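Local atomic coordinates of serine-rich secreted cell wall anchored (LPXTG-motif ) protein (Lactobacillus reuteri ATCC 53608, PDB entry 5NXK), a protein that probably mediates adhesion of this gut bacterium to its host, through a beta-solenoid region of a serine-rich protein anchored to the bacterial cell wall. Residues D187-T192 / N222-G227; S198-V203 / G227-H232; R251-L256 / R284-V289. One frame throughout, in Å; residues are numbered along the deposited sequence.

Interaction 1: D187-T192 / N222-G227; sequences DMWLLT and NIKLDG
Residues 188-191 and 223-226 run side by side as parallel strands, their directions only 3° apart, and five backbone hydrogen bonds consume donors and acceptors in turn. M188 N gives to N222 O, K224 N to M188 O at 2.8 Å, L190 N to K224 O and D226 N to L190 O at 2.7 Å, all four nearly along the C=O axis. The last differs: T192 N reaches D226 O at 3.0 Å from above the carbonyl plane. At the starting corner the side chains of D187 and N222 point the same way, and N222 ND2 gives to D187 OD2 at 2.8 Å, lying above the carboxylate plane while the acceptor lies in the amide plane. D187 OD1 is also gripped by T219 and N181, and N222 OD1 takes a bond from N249, so these buried polar ends are well satisfied. W189 and K224 share the outer face, both with CG anti to the backbone N (chi1 -167° and -170°). This lays K224 alongside the indole in a CH-pi contact, its CD over one face of the five-membered ring and 3.5 Å from W189 NE1. The same NE1 gives to D226 OD2 at 2.9 Å, near the ring plane and on the anti lone pair, which pins the indole's rotation. On the inner face L190 CD1 meets L225 CD2 at 3.9 Å. Beneath this apolar face lie strands 200-205 and 210-214, strand 248-252 continues the sheet beyond 221-226, and Y164 meets the W189 ring edge-to-face, with H152 also touching it.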
ATOM      1  N   ASP A 187       7.134  -3.561  -4.610  1.00 24.27           N
ATOM      2  CA  ASP A 187       5.852  -2.902  -4.888  1.00 20.02           C
ATOM      3  C   ASP A 187       4.966  -2.849  -3.635  1.00 23.99           C
ATOM      4  O   ASP A 187       4.393  -1.809  -3.318  1.00 28.40           O
ATOM      5  CB  ASP A 187       5.089  -3.602  -6.019  1.00 22.48           C
ATOM      6  CG  ASP A 187       5.830  -3.566  -7.366  1.00 33.51           C
ATOM      7  OD1 ASP A 187       6.719  -2.706  -7.569  1.00 31.60           O
ATOM      8  OD2 ASP A 187       5.506  -4.409  -8.235  1.00 33.61           O
ATOM      9  N   MET A 188       4.852  -3.974  -2.930  1.00 22.00           N
ATOM     10  CA  MET A 188       4.039  -4.039  -1.705  1.00 24.92           C
ATOM     11  C   MET A 188       4.821  -4.762  -0.627  1.00 25.93           C
ATOM     12  O   MET A 188       5.154  -5.932  -0.793  1.00 25.87           O
ATOM     13  CB  MET A 188       2.725  -4.780  -1.938  1.00 23.58           C
ATOM     14  CG  MET A 188       1.752  -4.109  -2.893  1.00 32.36           C
ATOM     15  SD  MET A 188       0.309  -5.182  -3.153  1.00 30.71           S
ATOM     16  CE  MET A 188      -0.727  -4.113  -4.150  1.00 29.12           C
ATOM     17  N   TRP A 189       5.108  -4.082   0.475  1.00 23.21           N
ATOM     18  CA  TRP A 189       5.817  -4.706   1.574  1.00 21.26           C
ATOM     19  C   TRP A 189       4.928  -4.662   2.805  1.00 25.88           C
ATOM     20  O   TRP A 189       4.666  -3.593   3.348  1.00 23.85           O
ATOM     21  CB  TRP A 189       7.149  -3.992   1.861  1.00 22.76           C
ATOM     22  CG  TRP A 189       8.065  -4.761   2.766  1.00 24.15           C
ATOM     23  CD1 TRP A 189       7.787  -5.930   3.415  1.00 24.14           C
ATOM     24  CD2 TRP A 189       9.427  -4.439   3.093  1.00 26.88           C
ATOM     25  NE1 TRP A 189       8.879  -6.346   4.128  1.00 24.26           N
ATOM     26  CE2 TRP A 189       9.899  -5.453   3.946  1.00 22.44           C
ATOM     27  CE3 TRP A 189      10.287  -3.388   2.750  1.00 26.91           C
ATOM     28  CZ2 TRP A 189      11.197  -5.449   4.464  1.00 25.86           C
ATOM     29  CZ3 TRP A 189      11.575  -3.391   3.260  1.00 25.18           C
ATOM     30  CH2 TRP A 189      12.018  -4.412   4.106  1.00 26.30           C
ATOM     31  N   LEU A 190       4.467  -5.832   3.234  1.00 21.57           N
ATOM     32  CA  LEU A 190       3.606  -5.941   4.401  1.00 21.78           C
ATOM     33  C   LEU A 190       4.391  -6.684   5.466  1.00 24.83           C
ATOM     34  O   LEU A 190       4.736  -7.855   5.297  1.00 30.67           O
ATOM     35  CB  LEU A 190       2.299  -6.664   4.082  1.00 21.58           C
ATOM     36  CG  LEU A 190       1.370  -6.051   3.020  1.00 22.81           C
ATOM     37  CD1 LEU A 190       1.765  -6.467   1.602  1.00 19.25           C
ATOM     38  CD2 LEU A 190      -0.099  -6.387   3.304  1.00 21.40           C
ATOM     39  N   LEU A 191       4.686  -5.980   6.551  1.00 23.82           N
ATOM     40  CA  LEU A 191       5.539  -6.496   7.616  1.00 20.83           C
ATOM     41  C   LEU A 191       4.870  -6.265   8.972  1.00 20.02           C
ATOM     42  O   LEU A 191       4.272  -5.214   9.199  1.00 23.06           O
ATOM     43  CB  LEU A 191       6.917  -5.806   7.570  1.00 20.82           C
ATOM     44  CG  LEU A 191       8.010  -6.179   8.584  1.00 26.68           C
ATOM     45  CD1 LEU A 191       9.406  -6.097   7.929  1.00 20.06           C
ATOM     46  CD2 LEU A 191       7.944  -5.286   9.845  1.00 24.35           C
ATOM     47  N   THR A 192       4.963  -7.237   9.870  1.00 20.82           N
ATOM     48  CA  THR A 192       4.597  -6.976  11.258  1.00 23.12           C
ATOM     49  C   THR A 192       5.830  -7.182  12.121  1.00 24.36           C
ATOM     50  O   THR A 192       6.673  -8.017  11.831  1.00 25.11           O
ATOM     51  CB  THR A 192       3.448  -7.885  11.757  1.00 22.89           C
ATOM     52  OG1 THR A 192       3.927  -9.233  11.894  1.00 25.10           O
ATOM     53  CG2 THR A 192       2.282  -7.878  10.763  1.00 18.95           C
ATOM     54  N   ASN A 222       7.539  -8.157  -6.189  1.00 25.13           N
ATOM     55  CA  ASN A 222       6.246  -7.478  -6.263  1.00 22.51           C
ATOM     56  C   ASN A 222       5.596  -7.382  -4.874  1.00 23.45           C
ATOM     57  O   ASN A 222       5.142  -6.322  -4.452  1.00 25.16           O
ATOM     58  CB  ASN A 222       5.297  -8.195  -7.224  1.00 25.05           C
ATOM     59  CG  ASN A 222       5.801  -8.188  -8.659  1.00 23.68           C
ATOM     60  OD1 ASN A 222       6.061  -9.240  -9.225  1.00 23.14           O
ATOM     61  ND2 ASN A 222       5.945  -6.998  -9.247  1.00 22.01           N
ATOM     62  N   ILE A 223       5.537  -8.512  -4.185  1.00 24.34           N
ATOM     63  CA  ILE A 223       4.894  -8.581  -2.881  1.00 24.82           C
ATOM     64  C   ILE A 223       5.821  -9.264  -1.885  1.00 24.60           C
ATOM     65  O   ILE A 223       6.274 -10.381  -2.101  1.00 25.44           O
ATOM     66  CB  ILE A 223       3.554  -9.341  -2.932  1.00 20.92           C
ATOM     67  CG1 ILE A 223       2.589  -8.694  -3.932  1.00 22.14           C
ATOM     68  CG2 ILE A 223       2.908  -9.396  -1.542  1.00 21.17           C
ATOM     69  CD1 ILE A 223       1.283  -9.500  -4.112  1.00 20.95           C
ATOM     70  N   LYS A 224       6.132  -8.565  -0.806  1.00 23.40           N
ATOM     71  CA  LYS A 224       6.925  -9.158   0.244  1.00 25.57           C
ATOM     72  C   LYS A 224       6.076  -9.224   1.502  1.00 25.13           C
ATOM     73  O   LYS A 224       5.584  -8.202   1.990  1.00 22.47           O
ATOM     74  CB  LYS A 224       8.223  -8.373   0.487  1.00 26.40           C
ATOM     75  CG  LYS A 224       9.155  -9.131   1.408  1.00 25.75           C
ATOM     76  CD  LYS A 224      10.448  -8.409   1.746  1.00 28.04           C
ATOM     77  CE  LYS A 224      11.331  -9.355   2.559  1.00 37.74           C
ATOM     78  NZ  LYS A 224      12.715  -9.415   2.055  1.00 53.54           N
ATOM     79  N   LEU A 225       5.897 -10.438   2.007  1.00 23.38           N
ATOM     80  CA  LEU A 225       5.015 -10.693   3.140  1.00 20.45           C
ATOM     81  C   LEU A 225       5.881 -11.099   4.341  1.00 19.97           C
ATOM     82  O   LEU A 225       6.614 -12.090   4.272  1.00 21.56           O
ATOM     83  CB  LEU A 225       4.002 -11.795   2.789  1.00 18.52           C
ATOM     84  CG  LEU A 225       3.020 -11.520   1.633  1.00 20.07           C
ATOM     85  CD1 LEU A 225       2.210 -12.775   1.279  1.00 19.49           C
ATOM     86  CD2 LEU A 225       2.092 -10.334   1.920  1.00 17.68           C
ATOM     87  N   ASP A 226       5.828 -10.309   5.415  1.00 20.80           N
ATOM     88  CA  ASP A 226       6.642 -10.541   6.605  1.00 22.59           C
ATOM     89  C   ASP A 226       5.787 -10.488   7.879  1.00 28.20           C
ATOM     90  O   ASP A 226       6.164  -9.842   8.860  1.00 25.49           O
ATOM     91  CB  ASP A 226       7.780  -9.515   6.683  1.00 22.93           C
ATOM     92  CG  ASP A 226       8.962  -9.874   5.781  1.00 24.94           C
ATOM     93  OD1 ASP A 226       9.355 -11.066   5.743  1.00 26.08           O
ATOM     94  OD2 ASP A 226       9.477  -8.971   5.085  1.00 31.77           O
ATOM     95  N   GLY A 227       4.617 -11.126   7.834  1.00 24.70           N
ATOM     96  CA  GLY A 227       3.763 -11.315   9.001  1.00 21.83           C
ATOM     97  C   GLY A 227       4.370 -12.267  10.024  1.00 27.29           C
ATOM     98  O   GLY A 227       4.900 -13.320   9.657  1.00 25.43           O
TER

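Interaction 2: S198-V203 / G227-H232; sequences SGISTV and GGRENH
H232 lies alongside T202, its CB and ring carbon CD2 near the hydroxyl, with H232 CD2 3.4 Å from T202 OG1. The two belong to adjacent parallel strands, 200-203 and 230-232, in the long sheet of the beta-solenoid. Three bonds zip them: S201 N to E230 O, H232 N to S201 O at 2.9 Å and V203 N to H232 O. Where the strands begin, G199 O is gripped twice, by R229 N at 2.8 Å and more loosely by E230 N at 3.2 Å; G199 has positive phi (66°), a conformation that favours glycine. G227 CA lies 3.4 Å from S201 OG, with S201 N and E230 O crowding the place a CB would take. On the outer face E230, extended beyond CG, ties its neighbours together: OE2 takes both R229 NE and NH2 in a side-on salt bridge, OE1 takes H232 NE2 at 2.6 Å, and I200 CD1 packs beside OE2. Facing inward, S201 OG bonds to S166 O. Also inward, N231 folds back on the turn before its own strand: its OD1 receives G227 N at 2.6 Å on a lone pair in the carbonyl plane, and its ND2 gives to G227 O at 3.2 Å.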
ATOM      1  N   SER A 198      -1.667  -8.042  15.692  1.00 23.08           N
ATOM      2  CA  SER A 198      -2.177  -9.211  14.950  1.00 23.86           C
ATOM      3  C   SER A 198      -1.126 -10.129  14.351  1.00 22.87           C
ATOM      4  O   SER A 198      -1.347 -11.340  14.289  1.00 24.22           O
ATOM      5  CB  SER A 198      -3.117  -8.758  13.822  1.00 27.46           C
ATOM      6  OG  SER A 198      -2.398  -8.147  12.757  1.00 27.70           O
ATOM      7  N   GLY A 199      -0.005  -9.582  13.886  1.00 19.29           N
ATOM      8  CA  GLY A 199       1.014 -10.411  13.263  1.00 18.24           C
ATOM      9  C   GLY A 199       0.581 -11.050  11.948  1.00 18.33           C
ATOM     10  O   GLY A 199       1.172 -12.035  11.488  1.00 23.58           O
ATOM     11  N   ILE A 200      -0.428 -10.463  11.323  1.00 21.37           N
ATOM     12  CA  ILE A 200      -0.984 -10.977  10.072  1.00 25.00           C
ATOM     13  C   ILE A 200      -0.706 -10.011   8.923  1.00 23.94           C
ATOM     14  O   ILE A 200      -0.942  -8.809   9.055  1.00 22.72           O
ATOM     15  CB  ILE A 200      -2.505 -11.178  10.191  1.00 18.10           C
ATOM     16  CG1 ILE A 200      -2.810 -12.206  11.286  1.00 21.54           C
ATOM     17  CG2 ILE A 200      -3.122 -11.607   8.846  1.00 18.79           C
ATOM     18  CD1 ILE A 200      -4.289 -12.265  11.659  1.00 22.14           C
ATOM     19  N   SER A 201      -0.186 -10.531   7.812  1.00 21.22           N
ATOM     20  CA  SER A 201       0.044  -9.712   6.622  1.00 22.86           C
ATOM     21  C   SER A 201      -0.649 -10.353   5.423  1.00 23.71           C
ATOM     22  O   SER A 201      -0.315 -11.474   5.038  1.00 22.19           O
ATOM     23  CB  SER A 201       1.543  -9.553   6.345  1.00 22.94           C
ATOM     24  OG  SER A 201       2.175  -8.801   7.372  1.00 20.82           O
ATOM     25  N   THR A 202      -1.552  -9.607   4.790  1.00 22.24           N
ATOM     26  CA  THR A 202      -2.438 -10.166   3.760  1.00 23.85           C
ATOM     27  C   THR A 202      -2.641  -9.248   2.569  1.00 22.19           C
ATOM     28  O   THR A 202      -2.894  -8.071   2.744  1.00 23.28           O
ATOM     29  CB  THR A 202      -3.830 -10.478   4.344  1.00 25.04           C
ATOM     30  OG1 THR A 202      -3.694 -11.461   5.370  1.00 28.61           O
ATOM     31  CG2 THR A 202      -4.765 -11.021   3.278  1.00 25.13           C
ATOM     32  N   VAL A 203      -2.496  -9.788   1.364  1.00 19.66           N
ATOM     33  CA  VAL A 203      -2.949  -9.114   0.147  1.00 21.79           C
ATOM     34  C   VAL A 203      -4.104  -9.898  -0.441  1.00 23.82           C
ATOM     35  O   VAL A 203      -3.996 -11.116  -0.604  1.00 21.47           O
ATOM     36  CB  VAL A 203      -1.835  -8.989  -0.896  1.00 21.74           C
ATOM     37  CG1 VAL A 203      -2.373  -8.355  -2.203  1.00 19.28           C
ATOM     38  CG2 VAL A 203      -0.676  -8.174  -0.319  1.00 22.92           C
ATOM     39  N   GLY A 227       4.617 -11.126   7.834  1.00 24.70           N
ATOM     40  CA  GLY A 227       3.763 -11.315   9.001  1.00 21.83           C
ATOM     41  C   GLY A 227       4.370 -12.267  10.024  1.00 27.29           C
ATOM     42  O   GLY A 227       4.900 -13.320   9.657  1.00 25.43           O
ATOM     43  N   GLY A 228       4.297 -11.905  11.305  1.00 27.47           N
ATOM     44  CA  GLY A 228       4.851 -12.751  12.352  1.00 25.20           C
ATOM     45  C   GLY A 228       4.132 -14.076  12.565  1.00 24.82           C
ATOM     46  O   GLY A 228       4.755 -15.046  12.992  1.00 27.79           O
ATOM     47  N   ARG A 229       2.829 -14.130  12.298  1.00 18.52           N
ATOM     48  CA  ARG A 229       2.074 -15.386  12.447  1.00 18.66           C
ATOM     49  C   ARG A 229       1.413 -15.873  11.142  1.00 21.51           C
ATOM     50  O   ARG A 229       1.280 -17.074  10.938  1.00 22.48           O
ATOM     51  CB  ARG A 229       1.016 -15.288  13.567  1.00 21.75           C
ATOM     52  CG  ARG A 229      -0.172 -14.350  13.336  1.00 23.57           C
ATOM     53  CD  ARG A 229      -1.375 -14.743  14.259  1.00 25.81           C
ATOM     54  NE  ARG A 229      -2.213 -15.786  13.641  1.00 28.81           N
ATOM     55  CZ  ARG A 229      -2.373 -17.024  14.113  1.00 28.46           C
ATOM     56  NH1 ARG A 229      -1.775 -17.394  15.241  1.00 27.80           N
ATOM     57  NH2 ARG A 229      -3.143 -17.897  13.455  1.00 20.73           N
ATOM     58  N   GLU A 230       0.957 -14.962  10.283  1.00 23.58           N
ATOM     59  CA  GLU A 230       0.315 -15.374   9.027  1.00 21.66           C
ATOM     60  C   GLU A 230       0.715 -14.463   7.874  1.00 23.62           C
ATOM     61  O   GLU A 230       0.916 -13.252   8.048  1.00 20.80           O
ATOM     62  CB  GLU A 230      -1.225 -15.354   9.117  1.00 23.28           C
ATOM     63  CG  GLU A 230      -1.883 -16.199  10.221  1.00 28.16           C
ATOM     64  CD  GLU A 230      -3.409 -16.014  10.271  1.00 30.62           C
ATOM     65  OE1 GLU A 230      -4.033 -15.806   9.198  1.00 29.03           O
ATOM     66  OE2 GLU A 230      -3.973 -15.983  11.397  1.00 27.30           O
ATOM     67  N   ASN A 231       0.796 -15.058   6.690  1.00 19.59           N
ATOM     68  CA  ASN A 231       1.069 -14.334   5.453  1.00 21.11           C
ATOM     69  C   ASN A 231       0.125 -14.861   4.383  1.00 23.57           C
ATOM     70  O   ASN A 231       0.118 -16.048   4.130  1.00 24.38           O
ATOM     71  CB  ASN A 231       2.524 -14.522   5.022  1.00 18.26           C
ATOM     72  CG  ASN A 231       3.502 -13.892   5.998  1.00 22.05           C
ATOM     73  OD1 ASN A 231       3.774 -12.693   5.928  1.00 21.69           O
ATOM     74  ND2 ASN A 231       3.999 -14.692   6.946  1.00 19.75           N
ATOM     75  N   HIS A 232      -0.649 -13.995   3.743  1.00 22.08           N
ATOM     76  CA  HIS A 232      -1.646 -14.469   2.782  1.00 21.21           C
ATOM     77  C   HIS A 232      -1.575 -13.737   1.459  1.00 21.04           C
ATOM     78  O   HIS A 232      -1.369 -12.531   1.434  1.00 23.65           O
ATOM     79  CB  HIS A 232      -3.061 -14.305   3.337  1.00 20.84           C
ATOM     80  CG  HIS A 232      -3.328 -15.096   4.571  1.00 22.10           C
ATOM     81  ND1 HIS A 232      -3.823 -16.390   4.538  1.00 21.25           N
ATOM     82  CD2 HIS A 232      -3.225 -14.776   5.883  1.00 20.98           C
ATOM     83  CE1 HIS A 232      -3.976 -16.832   5.767  1.00 20.68           C
ATOM     84  NE2 HIS A 232      -3.617 -15.869   6.609  1.00 21.46           N
TER

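Interaction 3: R251-L256 / R284-V289; sequences RIIPQL and RVAGTV
The backbones pair in parallel for just two residues, R251 beside R284 and I252 beside V285, with I252 N giving an almost straight bond to R284 O at 2.8 Å and A286 N a longer one, 3.2 Å, to I252 O. Pairing stops at P254, which has no N-H to offer: its CD instead sits 3.1 Å from A286 O. I252 and V285 point the same way into the solenoid. I252 has CG1 anti to its carbonyl carbon, beside its own backbone N (chi1 -47°), so that CB and CD1 flank V285 CG2 while CG2 turns to V289 CG1 at 3.9 Å, the two side chains crossing at about a right angle. T288 is the centre of an inverse gamma turn, closed by V289 N to G287 O; after it V289 points back toward segment 251-256, its CG2 3.7 Å from P254 CD. G287, at phi 87°, adopts angles that call for glycine. On the other face I253, just past its strand, reaches across, its CG1 4.0 Å from A286 CB and its CD1 3.9 Å from R284 CG, while CD1 also lies over one face of the R251 guanidinium. A286 CB likewise lies over the R284 guanidinium. R251 is drawn off to salt bridges with D156 and D248, and T288 OG1 bonds to I259 O. In-register parallel pairing with apolar side chains stacked inward, as between I252 and V285, is characteristic of the parallel beta-solenoid, here where strand 283-285 turns into 289-295.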
ATOM      1  N   ARG A 251       7.244 -13.005  -2.039  1.00 22.94           N
ATOM      2  CA  ARG A 251       8.320 -13.490  -1.197  1.00 24.48           C
ATOM      3  C   ARG A 251       7.881 -13.644   0.253  1.00 20.88           C
ATOM      4  O   ARG A 251       7.437 -12.689   0.871  1.00 21.29           O
ATOM      5  CB  ARG A 251       9.496 -12.535  -1.277  1.00 27.79           C
ATOM      6  CG  ARG A 251      10.676 -12.852  -0.381  1.00 26.41           C
ATOM      7  CD  ARG A 251      11.883 -12.521  -1.233  1.00 39.07           C
ATOM      8  NE  ARG A 251      13.140 -12.500  -0.526  1.00 42.27           N
ATOM      9  CZ  ARG A 251      14.301 -12.824  -1.080  1.00 38.95           C
ATOM     10  NH1 ARG A 251      14.360 -13.230  -2.350  1.00 35.80           N
ATOM     11  NH2 ARG A 251      15.405 -12.758  -0.353  1.00 38.52           N
ATOM     12  N   ILE A 252       7.997 -14.862   0.778  1.00 23.86           N
ATOM     13  CA  ILE A 252       7.721 -15.117   2.181  1.00 25.51           C
ATOM     14  C   ILE A 252       8.939 -15.762   2.823  1.00 26.79           C
ATOM     15  O   ILE A 252       9.078 -16.983   2.837  1.00 22.71           O
ATOM     16  CB  ILE A 252       6.506 -16.012   2.370  1.00 27.78           C
ATOM     17  CG1 ILE A 252       5.351 -15.517   1.487  1.00 23.85           C
ATOM     18  CG2 ILE A 252       6.099 -16.037   3.861  1.00 25.27           C
ATOM     19  CD1 ILE A 252       4.117 -16.375   1.552  1.00 24.70           C
ATOM     20  N   ILE A 253       9.816 -14.915   3.345  1.00 27.09           N
ATOM     21  CA  ILE A 253      11.043 -15.348   4.000  1.00 28.85           C
ATOM     22  C   ILE A 253      11.185 -14.546   5.292  1.00 24.12           C
ATOM     23  O   ILE A 253      11.177 -13.315   5.256  1.00 26.82           O
ATOM     24  CB  ILE A 253      12.287 -15.134   3.086  1.00 27.68           C
ATOM     25  CG1 ILE A 253      12.213 -16.041   1.845  1.00 25.31           C
ATOM     26  CG2 ILE A 253      13.573 -15.425   3.848  1.00 28.14           C
ATOM     27  CD1 ILE A 253      13.401 -15.845   0.858  1.00 29.57           C
ATOM     28  N   PRO A 254      11.272 -15.235   6.441  1.00 23.16           N
ATOM     29  CA  PRO A 254      11.321 -14.500   7.716  1.00 24.89           C
ATOM     30  C   PRO A 254      12.514 -13.539   7.798  1.00 26.05           C
ATOM     31  O   PRO A 254      13.595 -13.849   7.290  1.00 27.65           O
ATOM     32  CB  PRO A 254      11.430 -15.609   8.763  1.00 26.08           C
ATOM     33  CG  PRO A 254      10.817 -16.837   8.090  1.00 29.30           C
ATOM     34  CD  PRO A 254      11.194 -16.697   6.631  1.00 25.23           C
ATOM     35  N   GLN A 255      12.295 -12.373   8.400  1.00 26.86           N
ATOM     36  CA  GLN A 255      13.324 -11.342   8.539  1.00 28.84           C
ATOM     37  C   GLN A 255      14.438 -11.754   9.506  1.00 34.34           C
ATOM     38  O   GLN A 255      15.565 -11.259   9.416  1.00 33.53           O
ATOM     39  CB  GLN A 255      12.686 -10.030   9.010  1.00 27.40           C
ATOM     40  CG  GLN A 255      11.909  -9.316   7.920  1.00 27.87           C
ATOM     41  CD  GLN A 255      12.813  -8.534   6.979  1.00 31.26           C
ATOM     42  OE1 GLN A 255      13.269  -9.064   5.959  1.00 29.82           O
ATOM     43  NE2 GLN A 255      13.042  -7.254   7.292  1.00 28.37           N
ATOM     44  N   LEU A 256      14.100 -12.647  10.437  1.00 34.85           N
ATOM     45  CA  LEU A 256      15.009 -13.092  11.505  1.00 37.76           C
ATOM     46  C   LEU A 256      14.858 -14.589  11.765  1.00 36.97           C
ATOM     47  O   LEU A 256      13.863 -15.190  11.367  1.00 33.98           O
ATOM     48  CB  LEU A 256      14.750 -12.335  12.801  1.00 33.84           C
ATOM     49  CG  LEU A 256      14.808 -10.808  12.767  1.00 36.04           C
ATOM     50  CD1 LEU A 256      14.276 -10.276  14.074  1.00 39.44           C
ATOM     51  CD2 LEU A 256      16.223 -10.315  12.499  1.00 37.38           C
ATOM     52  N   ARG A 284       8.261 -17.367  -3.774  1.00 25.94           N
ATOM     53  CA  ARG A 284       9.500 -17.709  -3.089  1.00 26.85           C
ATOM     54  C   ARG A 284       9.227 -17.838  -1.610  1.00 27.04           C
ATOM     55  O   ARG A 284       8.942 -16.840  -0.944  1.00 23.24           O
ATOM     56  CB  ARG A 284      10.570 -16.640  -3.316  1.00 28.82           C
ATOM     57  CG  ARG A 284      11.886 -16.866  -2.560  1.00 31.05           C
ATOM     58  CD  ARG A 284      12.615 -18.131  -3.005  1.00 32.99           C
ATOM     59  NE  ARG A 284      13.868 -18.322  -2.266  1.00 36.06           N
ATOM     60  CZ  ARG A 284      14.378 -19.498  -1.909  1.00 42.65           C
ATOM     61  NH1 ARG A 284      13.767 -20.634  -2.239  1.00 41.09           N
ATOM     62  NH2 ARG A 284      15.523 -19.540  -1.237  1.00 41.52           N
ATOM     63  N   VAL A 285       9.286 -19.060  -1.098  1.00 19.61           N
ATOM     64  CA  VAL A 285       9.043 -19.282   0.322  1.00 24.12           C
ATOM     65  C   VAL A 285      10.191 -20.090   0.912  1.00 27.67           C
ATOM     66  O   VAL A 285      10.519 -21.157   0.408  1.00 27.99           O
ATOM     67  CB  VAL A 285       7.710 -20.002   0.575  1.00 26.33           C
ATOM     68  CG1 VAL A 285       7.470 -20.136   2.077  1.00 25.61           C
ATOM     69  CG2 VAL A 285       6.555 -19.237  -0.080  1.00 20.82           C
ATOM     70  N   ALA A 286      10.819 -19.582   1.967  1.00 29.09           N
ATOM     71  CA  ALA A 286      11.969 -20.283   2.535  1.00 31.50           C
ATOM     72  C   ALA A 286      12.088 -19.968   4.020  1.00 31.74           C
ATOM     73  O   ALA A 286      11.527 -18.981   4.495  1.00 27.61           O
ATOM     74  CB  ALA A 286      13.259 -19.895   1.790  1.00 27.20           C
ATOM     75  N   GLY A 287      12.793 -20.822   4.759  1.00 31.97           N
ATOM     76  CA  GLY A 287      12.917 -20.647   6.197  1.00 31.56           C
ATOM     77  C   GLY A 287      11.766 -21.314   6.934  1.00 32.20           C
ATOM     78  O   GLY A 287      11.039 -22.127   6.357  1.00 28.66           O
ATOM     79  N   THR A 288      11.581 -20.962   8.205  1.00 27.88           N
ATOM     80  CA  THR A 288      10.567 -21.616   9.025  1.00 30.05           C
ATOM     81  C   THR A 288       9.181 -21.017   8.820  1.00 28.44           C
ATOM     82  O   THR A 288       8.628 -20.355   9.707  1.00 26.35           O
ATOM     83  CB  THR A 288      10.935 -21.569  10.519  1.00 31.02           C
ATOM     84  OG1 THR A 288      11.353 -20.243  10.862  1.00 31.52           O
ATOM     85  CG2 THR A 288      12.081 -22.517  10.792  1.00 31.40           C
ATOM     86  N   VAL A 289       8.638 -21.285   7.632  1.00 32.20           N
ATOM     87  CA  VAL A 289       7.290 -20.906   7.226  1.00 28.26           C
ATOM     88  C   VAL A 289       6.535 -22.194   6.904  1.00 25.13           C
ATOM     89  O   VAL A 289       6.990 -22.985   6.079  1.00 30.36           O
ATOM     90  CB  VAL A 289       7.296 -19.988   5.964  1.00 29.00           C
ATOM     91  CG1 VAL A 289       5.873 -19.492   5.609  1.00 21.53           C
ATOM     92  CG2 VAL A 289       8.239 -18.817   6.143  1.00 25.46           C
TER

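Overall arrangement
Followed from the N terminus, strand 186-191 leads into strand 200-205, and each is met one coil later by its counterpart: 221-226 in interaction 1, 230-235 in interaction 2. Each contact closes one turn of the solenoid, with 29, 23 and 27 residues between the segments of interactions 1, 2 and 3. The segments of the first two alternate along the chain, so these contacts cross. They share G227, and T192 OG1 lies 2.8 Å from G228 N where the two sheets meet. Interaction 3 opens only after both have closed, pairing strand 248-252 with 283-285, the last strand of the sheet that holds interaction 1. That sheet links the two directly, since R251 pairs with I223 and L225.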